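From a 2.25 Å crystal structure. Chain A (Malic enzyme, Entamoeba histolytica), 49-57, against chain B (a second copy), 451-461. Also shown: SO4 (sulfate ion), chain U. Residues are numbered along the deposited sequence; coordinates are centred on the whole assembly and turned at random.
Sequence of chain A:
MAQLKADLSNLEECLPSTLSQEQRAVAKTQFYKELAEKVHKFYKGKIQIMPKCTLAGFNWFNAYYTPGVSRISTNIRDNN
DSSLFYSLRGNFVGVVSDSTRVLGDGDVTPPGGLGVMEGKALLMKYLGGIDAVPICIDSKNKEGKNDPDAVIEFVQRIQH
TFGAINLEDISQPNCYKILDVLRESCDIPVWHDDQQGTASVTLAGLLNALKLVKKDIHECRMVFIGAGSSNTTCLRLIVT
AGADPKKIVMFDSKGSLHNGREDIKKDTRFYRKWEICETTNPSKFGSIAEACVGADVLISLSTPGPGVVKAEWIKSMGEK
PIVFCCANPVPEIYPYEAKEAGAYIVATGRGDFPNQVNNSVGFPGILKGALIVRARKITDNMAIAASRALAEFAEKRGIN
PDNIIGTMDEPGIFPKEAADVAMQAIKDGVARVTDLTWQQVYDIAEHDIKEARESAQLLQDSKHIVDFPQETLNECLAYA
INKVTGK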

# COMPACT_ATOMS: atom_id res chain seq x y z
N ILE A 49 -1.95 -1.88 -7.96
CA ILE A 49 -1.70 -3.17 -7.37
C ILE A 49 -1.94 -4.23 -8.45
O ILE A 49 -2.71 -4.03 -9.35
N MET A 50 -1.27 -5.36 -8.36
CA MET A 50 -1.48 -6.44 -9.33
C MET A 50 -1.25 -7.81 -8.66
O MET A 50 -0.40 -7.90 -7.79
N PRO A 51 -1.98 -8.87 -9.07
CA PRO A 51 -1.70 -10.18 -8.53
C PRO A 51 -0.27 -10.54 -8.91
O PRO A 51 0.20 -10.05 -9.95
N LYS A 52 0.39 -11.33 -8.07
CA LYS A 52 1.66 -11.99 -8.39
C LYS A 52 1.53 -13.49 -8.17
O LYS A 52 2.55 -14.17 -8.20
N CYS A 53 0.32 -14.00 -7.94
CA CYS A 53 0.15 -15.47 -7.71
C CYS A 53 -0.70 -16.15 -8.82
O CYS A 53 -1.31 -15.46 -9.64
N THR A 54 -0.73 -17.49 -8.89
CA THR A 54 -1.52 -18.11 -9.96
C THR A 54 -3.00 -17.91 -9.77
O THR A 54 -3.52 -18.07 -8.68
N LEU A 55 -3.71 -17.58 -10.84
CA LEU A 55 -5.17 -17.48 -10.80
C LEU A 55 -5.77 -18.37 -11.92
O LEU A 55 -6.68 -17.98 -12.66
N ALA A 56 -5.23 -19.57 -12.00
CA ALA A 56 -5.62 -20.56 -13.00
C ALA A 56 -7.06 -21.09 -12.88
O ALA A 56 -7.55 -21.70 -13.83
N GLY A 57 -7.73 -20.88 -11.73
CA GLY A 57 -9.15 -21.32 -11.61
C GLY A 57 -9.78 -20.87 -10.31
O GLY A 57 -9.10 -20.65 -9.33
N GLU B 451 -9.80 -4.41 -17.33
CA GLU B 451 -8.39 -4.06 -17.43
C GLU B 451 -7.61 -4.78 -16.35
O GLU B 451 -6.48 -5.29 -16.58
N ALA B 452 -8.18 -4.86 -15.15
CA ALA B 452 -7.41 -5.54 -14.08
C ALA B 452 -7.25 -7.04 -14.42
O ALA B 452 -6.18 -7.62 -14.23
N ARG B 453 -8.33 -7.66 -14.89
CA ARG B 453 -8.32 -9.11 -15.12
C ARG B 453 -7.46 -9.46 -16.35
O ARG B 453 -6.78 -10.49 -16.36
N GLU B 454 -7.43 -8.58 -17.34
CA GLU B 454 -6.64 -8.90 -18.54
C GLU B 454 -5.12 -8.74 -18.28
O GLU B 454 -4.35 -9.59 -18.69
N SER B 455 -4.74 -7.71 -17.51
CA SER B 455 -3.36 -7.50 -17.11
C SER B 455 -2.83 -8.67 -16.33
O SER B 455 -1.75 -9.21 -16.62
N ALA B 456 -3.60 -9.09 -15.35
CA ALA B 456 -3.13 -10.20 -14.52
C ALA B 456 -2.98 -11.58 -15.28
O ALA B 456 -2.11 -12.44 -14.96
N GLN B 457 -3.89 -11.80 -16.23
CA GLN B 457 -3.88 -12.97 -17.11
C GLN B 457 -2.68 -12.93 -18.04
O GLN B 457 -2.04 -13.96 -18.19
N LEU B 458 -2.40 -11.75 -18.62
CA LEU B 458 -1.25 -11.53 -19.45
C LEU B 458 0.03 -11.89 -18.72
O LEU B 458 0.92 -12.56 -19.29
N LEU B 459 0.13 -11.44 -17.46
CA LEU B 459 1.29 -11.73 -16.63
C LEU B 459 1.38 -13.24 -16.29
O LEU B 459 2.49 -13.79 -16.10
N GLN B 460 0.24 -13.91 -16.23
CA GLN B 460 0.29 -15.36 -16.10
C GLN B 460 0.69 -16.07 -17.40
O GLN B 460 1.61 -16.88 -17.38
N ASP B 461 0.06 -15.76 -18.53
CA ASP B 461 0.42 -16.48 -19.78
C ASP B 461 1.93 -16.37 -20.11
O ASP B 461 2.56 -17.32 -20.63

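What fills the apolar centre, where the strand of chain A crosses the helix of chain B? Here A456(B) points its methyl toward chain A and meets P51(A), whose own ring is directed toward the helix in a C-gamma exo pucker; P51(A) CG lies 3.7 Å from A456(B) CB. The side chain here is a single methyl, and the CA atoms of this pair are 6.2 Å apart, the shortest such distance in the register. L55(A), chi1 m and chi2 t, has a CA-to-CB bond that runs sideways, and its CD1 lies 4.5 Å from A456(B) CB.

How does M50(A) join this packing when its CA-to-CB bond points sideways? Its rotamer, t then p then p, folds the chain so that its end comes nearer the helix. M50(A) SD sits 3.7 Å from S455(B) CB and 4.3 Å from A456(B) CB, while M50(A) CG packs 3.6 Å from L459(B) CD1. L459(B), chi1 m and chi2 t, points toward the strand to make that contact. S455(B) also points toward chain A, but with chi1 m its hydroxyl turns back to its own helix: S455(B) OG donates to E451(B) O at 2.8 Å, leaving the CB to face the sulfur.

What holds the loop beyond the strand to the helix? Q460(B) does, pointing toward chain A with chi1 m and chi2 t and chi3 at 105°. Its OE1 accepts a short, nearly straight hydrogen bond from the backbone, L55(A) N to Q460(B) OE1 at 2.5 Å, the one direct hydrogen bond between the stretches. The same amide is also tied to its own helix: Q460(B) NE2 donates to A456(B) O at 2.9 Å, one turn earlier.

How do waters extend this polar edge? Water 1 donates to Q460(B) OE1 at 2.8 Å and lies 2.7 Å from T54(A) OG1, linking two oxygens that are themselves 3.9 Å apart. T54(A), chi1 t, also receives a weak hydrogen bond from A56(A) N to T54(A) OG1 at 3.4 Å. Water 2 accepts from Q460(B) NE2 at 2.8 Å and donates to L55(A) O at 3.1 Å, so both ends of the glutamine amide serve the loop. Q457(B), chi1 at -93° between wells and chi2 m, starts away from chain A, but its end swings nearer, placing NE2 2.8 Å from the oxygen of water 2. Farther out R453(B), pointing away from chain A, binds a sulfate ion, probably from the crystallisation liquor: R453(B) NE donates to SO4 O4 at 2.7 Å and R453(B) NH2 to SO4 O3 at 3.0 Å.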

# COMPACT_ATOMS: atom_id res chain seq x y z
CB ILE A 49 -2.58 -3.36 -6.12
CG1 ILE A 49 -1.87 -2.84 -4.86
CG2 ILE A 49 -2.83 -4.84 -5.85
CD1 ILE A 49 -1.53 -1.39 -4.87
CB MET A 50 -0.48 -6.22 -10.46
CG MET A 50 -0.67 -7.04 -11.68
SD MET A 50 -2.13 -6.56 -12.65
CE MET A 50 -1.51 -4.94 -13.14
CB PRO A 51 -2.67 -11.08 -9.29
CG PRO A 51 -3.85 -10.24 -9.57
CD PRO A 51 -3.16 -8.91 -9.96
CB LYS A 52 2.78 -11.52 -7.48
CG LYS A 52 2.36 -11.43 -6.03
CD LYS A 52 3.40 -11.91 -5.01
CE LYS A 52 4.64 -11.12 -4.98
NZ LYS A 52 5.14 -11.26 -3.51
CB CYS A 53 -0.53 -15.67 -6.35
SG CYS A 53 -2.13 -14.79 -6.26
CB THR A 54 -1.22 -19.61 -10.12
OG1 THR A 54 -1.98 -20.14 -11.18
CG2 THR A 54 -1.54 -20.43 -8.89
CB LEU A 55 -5.64 -16.02 -10.91
CG LEU A 55 -5.01 -15.01 -9.93
CD1 LEU A 55 -5.18 -13.60 -10.45
CD2 LEU A 55 -5.64 -15.16 -8.61
CB ALA A 56 -4.62 -21.72 -12.97
CB GLU B 451 -8.19 -2.54 -17.30
CG GLU B 451 -8.41 -1.76 -18.58
CD GLU B 451 -7.46 -2.28 -19.71
OE1 GLU B 451 -6.24 -2.39 -19.46
OE2 GLU B 451 -7.98 -2.65 -20.80
CB ALA B 452 -8.12 -5.37 -12.75
CB ARG B 453 -9.76 -9.62 -15.28
CG ARG B 453 -10.57 -9.43 -13.91
CD ARG B 453 -12.06 -9.73 -14.00
NE ARG B 453 -12.30 -11.12 -14.24
CZ ARG B 453 -12.45 -12.05 -13.31
NH1 ARG B 453 -12.39 -11.74 -12.00
NH2 ARG B 453 -12.66 -13.30 -13.70
CB GLU B 454 -7.15 -8.15 -19.76
CG GLU B 454 -8.51 -8.68 -20.23
CD GLU B 454 -9.20 -7.71 -21.16
OE1 GLU B 454 -8.58 -6.71 -21.60
OE2 GLU B 454 -10.40 -7.93 -21.41
CB SER B 455 -3.21 -6.25 -16.22
OG SER B 455 -3.74 -5.12 -16.87
CB ALA B 456 -4.05 -10.33 -13.30
CB GLN B 457 -5.15 -13.08 -17.97
CG GLN B 457 -6.21 -13.99 -17.25
CD GLN B 457 -5.90 -15.51 -17.30
OE1 GLN B 457 -4.95 -15.99 -17.96
NE2 GLN B 457 -6.76 -16.29 -16.62
CB LEU B 458 -1.18 -10.08 -19.90
CG LEU B 458 -0.18 -9.78 -21.01
CD1 LEU B 458 -0.32 -10.74 -22.20
CD2 LEU B 458 -0.37 -8.35 -21.51
CB LEU B 459 1.24 -10.86 -15.36
CG LEU B 459 1.37 -9.34 -15.67
CD1 LEU B 459 1.04 -8.50 -14.46
CD2 LEU B 459 2.76 -8.96 -16.26
CB GLN B 460 -1.02 -15.90 -15.56
CG GLN B 460 -1.11 -15.75 -14.06
CD GLN B 460 -2.52 -15.90 -13.66
OE1 GLN B 460 -2.90 -16.93 -13.13
NE2 GLN B 460 -3.34 -14.92 -13.99
CB ASP B 461 -0.44 -16.01 -20.96
CG ASP B 461 -1.95 -16.22 -20.70
OD1 ASP B 461 -2.29 -17.02 -19.82
OD2 ASP B 461 -2.81 -15.63 -21.37
S SO4 U . -13.04 -13.42 -17.30
O1 SO4 U . -12.02 -14.35 -17.83
O2 SO4 U . -13.87 -12.91 -18.39
O3 SO4 U . -13.86 -14.10 -16.29
O4 SO4 U . -12.39 -12.24 -16.72
O HOH W 1 -1.08 -19.01 -13.49
O HOH W 2 -6.09 -15.30 -14.12